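Local coordinates for RNA-dependent RNA Polymerase (Bombyx mori cytoplasmic polyhedrosis virus, PDB 6TZ0), which catalyses RNA-templated synthesis of RNA, making plus strands in transcription and complementary minus strands in replication of the double-stranded viral genome, at residues Y332-F344 with W733-E745. Residues are numbered along the deposited sequence; the frame is centred on the assembly and turned at random.
Sequences YAACRAMTNDGTF and WGFADRISLWTRE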
loop_
_atom_site.group_PDB
_atom_site.type_symbol
_atom_site.label_atom_id
_atom_site.label_comp_id
_atom_site.label_asym_id
_atom_site.label_seq_id
_atom_site.Cartn_x
_atom_site.Cartn_y
_atom_site.Cartn_z
ATOM N N TYR A 332 12.385 29.695 8.065
ATOM C CA TYR A 332 11.445 28.598 7.895
ATOM C C TYR A 332 12.120 27.252 8.100
ATOM O O TYR A 332 11.546 26.365 8.736
ATOM C CB TYR A 332 10.796 28.659 6.517
ATOM C CG TYR A 332 9.743 27.599 6.315
ATOM C CD1 TYR A 332 8.511 27.702 6.935
ATOM C CD2 TYR A 332 9.987 26.491 5.518
ATOM C CE1 TYR A 332 7.550 26.739 6.760
ATOM C CE2 TYR A 332 9.033 25.521 5.341
ATOM C CZ TYR A 332 7.813 25.655 5.954
ATOM O OH TYR A 332 6.861 24.682 5.774
ATOM N N ALA A 333 13.339 27.082 7.578
ATOM C CA ALA A 333 14.084 25.852 7.840
ATOM C C ALA A 333 14.423 25.706 9.316
ATOM O O ALA A 333 14.411 24.586 9.850
ATOM C CB ALA A 333 15.359 25.813 7.002
ATOM N N ALA A 334 14.695 26.827 9.997
ATOM C CA ALA A 334 14.919 26.782 11.439
ATOM C C ALA A 334 13.670 26.325 12.187
ATOM O O ALA A 334 13.761 25.492 13.089
ATOM C CB ALA A 334 15.381 28.145 11.946
ATOM N N CYS A 335 12.494 26.825 11.808
ATOM C CA CYS A 335 11.270 26.375 12.473
ATOM C C CYS A 335 10.897 24.939 12.109
ATOM O O CYS A 335 10.242 24.257 12.906
ATOM C CB CYS A 335 10.119 27.320 12.159
ATOM S SG CYS A 335 10.303 28.927 12.931
ATOM N N ARG A 336 11.297 24.464 10.924
ATOM C CA ARG A 336 11.155 23.042 10.613
ATOM C C ARG A 336 12.026 22.197 11.529
ATOM O O ARG A 336 11.615 21.117 11.965
ATOM C CB ARG A 336 11.513 22.757 9.149
ATOM C CG ARG A 336 10.575 23.361 8.129
ATOM C CD ARG A 336 9.213 22.800 8.325
ATOM N NE ARG A 336 9.128 21.386 7.978
ATOM C CZ ARG A 336 8.562 20.933 6.869
ATOM N NH1 ARG A 336 7.975 21.780 6.043
ATOM N NH2 ARG A 336 8.530 19.636 6.622
ATOM N N ALA A 337 13.233 22.675 11.834
ATOM C CA ALA A 337 14.075 21.971 12.795
ATOM C C ALA A 337 13.544 22.101 14.218
ATOM O O ALA A 337 13.810 21.237 15.057
ATOM C CB ALA A 337 15.505 22.492 12.717
ATOM N N MET A 338 12.808 23.170 14.512
ATOM C CA MET A 338 12.307 23.380 15.866
ATOM C C MET A 338 11.019 22.624 16.150
ATOM O O MET A 338 10.737 22.329 17.313
ATOM C CB MET A 338 12.084 24.865 16.130
ATOM C CG MET A 338 13.361 25.646 16.284
ATOM S SD MET A 338 13.120 27.411 16.495
ATOM C CE MET A 338 14.820 27.946 16.468
ATOM N N THR A 339 10.215 22.322 15.136
ATOM C CA THR A 339 8.959 21.620 15.379
ATOM C C THR A 339 9.015 20.131 15.063
ATOM O O THR A 339 8.319 19.347 15.708
ATOM C CB THR A 339 7.824 22.267 14.581
ATOM O OG1 THR A 339 8.200 22.364 13.206
ATOM C CG2 THR A 339 7.495 23.642 15.117
ATOM N N ASN A 340 9.807 19.716 14.080
ATOM C CA ASN A 340 9.942 18.300 13.773
ATOM C C ASN A 340 11.103 17.712 14.560
ATOM O O ASN A 340 12.114 18.371 14.810
ATOM C CB ASN A 340 10.150 18.073 12.273
ATOM C CG ASN A 340 9.999 16.610 11.864
ATOM O OD1 ASN A 340 9.721 15.741 12.686
ATOM N ND2 ASN A 340 10.186 16.339 10.579
ATOM N N ASP A 341 10.948 16.446 14.932
ATOM C CA ASP A 341 11.854 15.774 15.849
ATOM C C ASP A 341 12.789 14.794 15.160
ATOM O O ASP A 341 13.860 14.501 15.697
ATOM C CB ASP A 341 11.040 15.008 16.887
ATOM C CG ASP A 341 11.823 14.667 18.123
ATOM O OD1 ASP A 341 12.963 15.143 18.277
ATOM O OD2 ASP A 341 11.292 13.901 18.946
ATOM N N GLY A 342 12.404 14.257 14.009
ATOM C CA GLY A 342 13.183 13.255 13.338
ATOM C C GLY A 342 12.789 11.832 13.669
ATOM O O GLY A 342 12.864 10.968 12.796
ATOM N N THR A 343 12.355 11.569 14.900
ATOM C CA THR A 343 11.991 10.215 15.293
ATOM C C THR A 343 10.703 9.779 14.612
ATOM O O THR A 343 9.851 10.598 14.263
ATOM C CB THR A 343 11.803 10.119 16.805
ATOM O OG1 THR A 343 10.685 10.923 17.200
ATOM C CG2 THR A 343 13.023 10.623 17.510
ATOM N N PHE A 344 10.562 8.472 14.425
ATOM C CA PHE A 344 9.309 7.957 13.899
ATOM C C PHE A 344 8.329 7.797 15.049
ATOM O O PHE A 344 8.670 7.259 16.104
ATOM C CB PHE A 344 9.497 6.629 13.173
ATOM C CG PHE A 344 10.204 6.732 11.842
ATOM C CD1 PHE A 344 10.631 7.939 11.321
ATOM C CD2 PHE A 344 10.361 5.606 11.069
ATOM C CE1 PHE A 344 11.266 8.001 10.095
ATOM C CE2 PHE A 344 10.988 5.659 9.841
ATOM C CZ PHE A 344 11.438 6.856 9.355
ATOM N N TRP A 733 12.483 24.883 -1.653
ATOM C CA TRP A 733 12.777 24.836 -0.220
ATOM C C TRP A 733 12.678 23.374 0.208
ATOM O O TRP A 733 11.583 22.841 0.380
ATOM C CB TRP A 733 11.829 25.701 0.610
ATOM C CG TRP A 733 11.874 27.192 0.373
ATOM C CD1 TRP A 733 12.604 27.859 -0.558
ATOM C CD2 TRP A 733 11.193 28.197 1.138
ATOM N NE1 TRP A 733 12.387 29.208 -0.454
ATOM C CE2 TRP A 733 11.532 29.442 0.588
ATOM C CE3 TRP A 733 10.312 28.159 2.224
ATOM C CZ2 TRP A 733 11.024 30.638 1.085
ATOM C CZ3 TRP A 733 9.817 29.346 2.717
ATOM C CH2 TRP A 733 10.170 30.565 2.149
ATOM N N GLY A 734 13.822 22.725 0.376
ATOM C CA GLY A 734 13.818 21.338 0.778
ATOM C C GLY A 734 13.540 21.151 2.257
ATOM O O GLY A 734 13.716 22.050 3.075
ATOM N N PHE A 735 13.095 19.946 2.600
ATOM C CA PHE A 735 12.664 19.607 3.957
ATOM C C PHE A 735 13.697 18.634 4.526
ATOM O O PHE A 735 13.582 17.419 4.358
ATOM C CB PHE A 735 11.255 18.990 3.965
ATOM C CG PHE A 735 10.147 19.930 3.544
ATOM C CD1 PHE A 735 10.329 21.303 3.496
ATOM C CD2 PHE A 735 8.905 19.418 3.202
ATOM C CE1 PHE A 735 9.301 22.139 3.101
ATOM C CE2 PHE A 735 7.873 20.248 2.814
ATOM C CZ PHE A 735 8.071 21.608 2.763
ATOM N N ALA A 736 14.711 19.174 5.203
ATOM C CA ALA A 736 15.794 18.348 5.717
ATOM C C ALA A 736 15.413 17.579 6.969
ATOM O O ALA A 736 16.099 16.615 7.320
ATOM C CB ALA A 736 17.024 19.199 6.020
ATOM N N ASP A 737 14.345 17.972 7.649
ATOM C CA ASP A 737 13.968 17.321 8.889
ATOM C C ASP A 737 12.960 16.201 8.656
ATOM O O ASP A 737 12.315 15.741 9.602
ATOM C CB ASP A 737 13.433 18.362 9.869
ATOM C CG ASP A 737 13.625 17.953 11.317
ATOM O OD1 ASP A 737 14.107 16.829 11.570
ATOM O OD2 ASP A 737 13.335 18.773 12.206
ATOM N N ARG A 738 12.815 15.756 7.415
ATOM C CA ARG A 738 12.026 14.584 7.080
ATOM C C ARG A 738 12.891 13.356 6.868
ATOM O O ARG A 738 12.358 12.270 6.623
ATOM C CB ARG A 738 11.199 14.861 5.827
ATOM C CG ARG A 738 10.233 16.004 5.997
ATOM C CD ARG A 738 9.162 15.630 6.983
ATOM N NE ARG A 738 8.373 14.509 6.492
ATOM C CZ ARG A 738 7.250 14.642 5.798
ATOM N NH1 ARG A 738 6.593 13.567 5.384
ATOM N NH2 ARG A 738 6.769 15.850 5.545
ATOM N N ILE A 739 14.208 13.510 6.952
ATOM C CA ILE A 739 15.158 12.417 6.803
ATOM C C ILE A 739 15.835 12.212 8.145
ATOM O O ILE A 739 16.452 13.138 8.683
ATOM C CB ILE A 739 16.186 12.720 5.710
ATOM C CG1 ILE A 739 15.475 12.861 4.371
ATOM C CG2 ILE A 739 17.246 11.636 5.661
ATOM C CD1 ILE A 739 16.315 13.493 3.340
ATOM N N SER A 740 15.728 11.004 8.683
ATOM C CA SER A 740 16.263 10.687 9.999
ATOM C C SER A 740 17.497 9.823 9.822
ATOM O O SER A 740 17.402 8.676 9.377
ATOM C CB SER A 740 15.228 9.973 10.856
ATOM O OG SER A 740 15.736 9.742 12.154
ATOM N N LEU A 741 18.649 10.369 10.186
ATOM C CA LEU A 741 19.887 9.610 10.159
ATOM C C LEU A 741 20.023 8.656 11.335
ATOM O O LEU A 741 21.009 7.917 11.392
ATOM C CB LEU A 741 21.083 10.564 10.148
ATOM C CG LEU A 741 21.274 11.495 8.956
ATOM C CD1 LEU A 741 22.434 12.434 9.209
ATOM C CD2 LEU A 741 21.504 10.699 7.695
ATOM N N TRP A 742 19.078 8.648 12.276
ATOM C CA TRP A 742 19.305 8.003 13.559
ATOM C C TRP A 742 18.217 7.028 13.987
ATOM O O TRP A 742 18.508 6.148 14.806
ATOM C CB TRP A 742 19.483 9.067 14.654
ATOM C CG TRP A 742 20.527 10.089 14.288
ATOM C CD1 TRP A 742 20.305 11.390 13.929
ATOM C CD2 TRP A 742 21.929 9.869 14.149
ATOM N NE1 TRP A 742 21.494 12.004 13.623
ATOM C CE2 TRP A 742 22.507 11.090 13.750
ATOM C CE3 TRP A 742 22.756 8.766 14.349
ATOM C CZ2 TRP A 742 23.869 11.229 13.539
ATOM C CZ3 TRP A 742 24.109 8.907 14.141
ATOM C CH2 TRP A 742 24.653 10.130 13.743
ATOM N N THR A 743 16.993 7.141 13.483
ATOM C CA THR A 743 15.904 6.259 13.878
ATOM C C THR A 743 15.441 5.423 12.690
ATOM O O THR A 743 15.814 5.676 11.546
ATOM C CB THR A 743 14.732 7.058 14.460
ATOM O OG1 THR A 743 14.199 7.922 13.455
ATOM C CG2 THR A 743 15.190 7.906 15.627
ATOM N N ARG A 744 14.622 4.408 12.978
ATOM C CA ARG A 744 14.086 3.520 11.952
ATOM C C ARG A 744 12.600 3.282 12.163
ATOM O O ARG A 744 12.005 3.708 13.154
ATOM C CB ARG A 744 14.778 2.158 11.931
ATOM C CG ARG A 744 16.177 2.183 11.442
ATOM C CD ARG A 744 16.763 0.795 11.429
ATOM N NE ARG A 744 16.110 -0.052 10.441
ATOM C CZ ARG A 744 16.479 -0.121 9.168
ATOM N NH1 ARG A 744 17.495 0.608 8.734
ATOM N NH2 ARG A 744 15.835 -0.917 8.328
ATOM N N GLU A 745 12.005 2.582 11.193
ATOM C CA GLU A 745 10.641 2.096 11.348
ATOM C C GLU A 745 10.612 0.801 12.142
ATOM O O GLU A 745 9.764 0.622 13.023
ATOM C CB GLU A 745 9.992 1.905 9.977
ATOM C CG GLU A 745 8.569 1.378 10.036
ATOM C CD GLU A 745 7.916 1.272 8.676
ATOM O OE1 GLU A 745 8.580 1.590 7.666
ATOM O OE2 GLU A 745 6.734 0.872 8.618
#
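The guanidinium of Arg336 lies over one face of the Phe735 ring in a cation-pi interaction, its CZ 3.8 Å from the ring centroid and only 9° off the normal. The two planes are nonetheless tilted by 44°, and it is NH1 that dips over the ring centre. The pair exemplifies a helix end packed against a loop: in this reoviral RNA-dependent RNA polymerase the C-terminal end of helix 325-339 and its following turn lie along the loop after strand 732-733. Tyr332, one helical turn earlier, is at the guanidinium edge: NH1 donates to Tyr332 OH over 3.1 Å, nearly in the guanidinium plane, which helps fix its rotation. Arg336 CG, set beside the backbone N by chi1 (-66°), lies over one face of the tyrosine ring toward its rim, and bends at chi2 and chi3 carry the guanidinium to Phe735 and Tyr332 OH. The edge of that ring meets Phe735 CE1, while Trp733 packs obliquely, with CE3 3.7 Å from Tyr332 CD2.

The side chain of Arg738 is about 9 Å from that of Asp681, a magnesium ligand in another structure of this protein. Asp737 points at the helix end, its carboxylate against Asn340 CB and helix 206-218 also touching it. Beyond the helix, Gly342 O lies 3.2 Å from Ser740 OG; Ser740 OG and Thr743 OG1 are hydrogen-bonded at 2.7 Å. Farther along, Phe344 reaches the backbone of Arg744, whose guanidinium is salt-bridged to Glu759. Glu745 CB sits at the edge of the Phe344 ring, in its plane, 3.9 Å from Phe344 CD2.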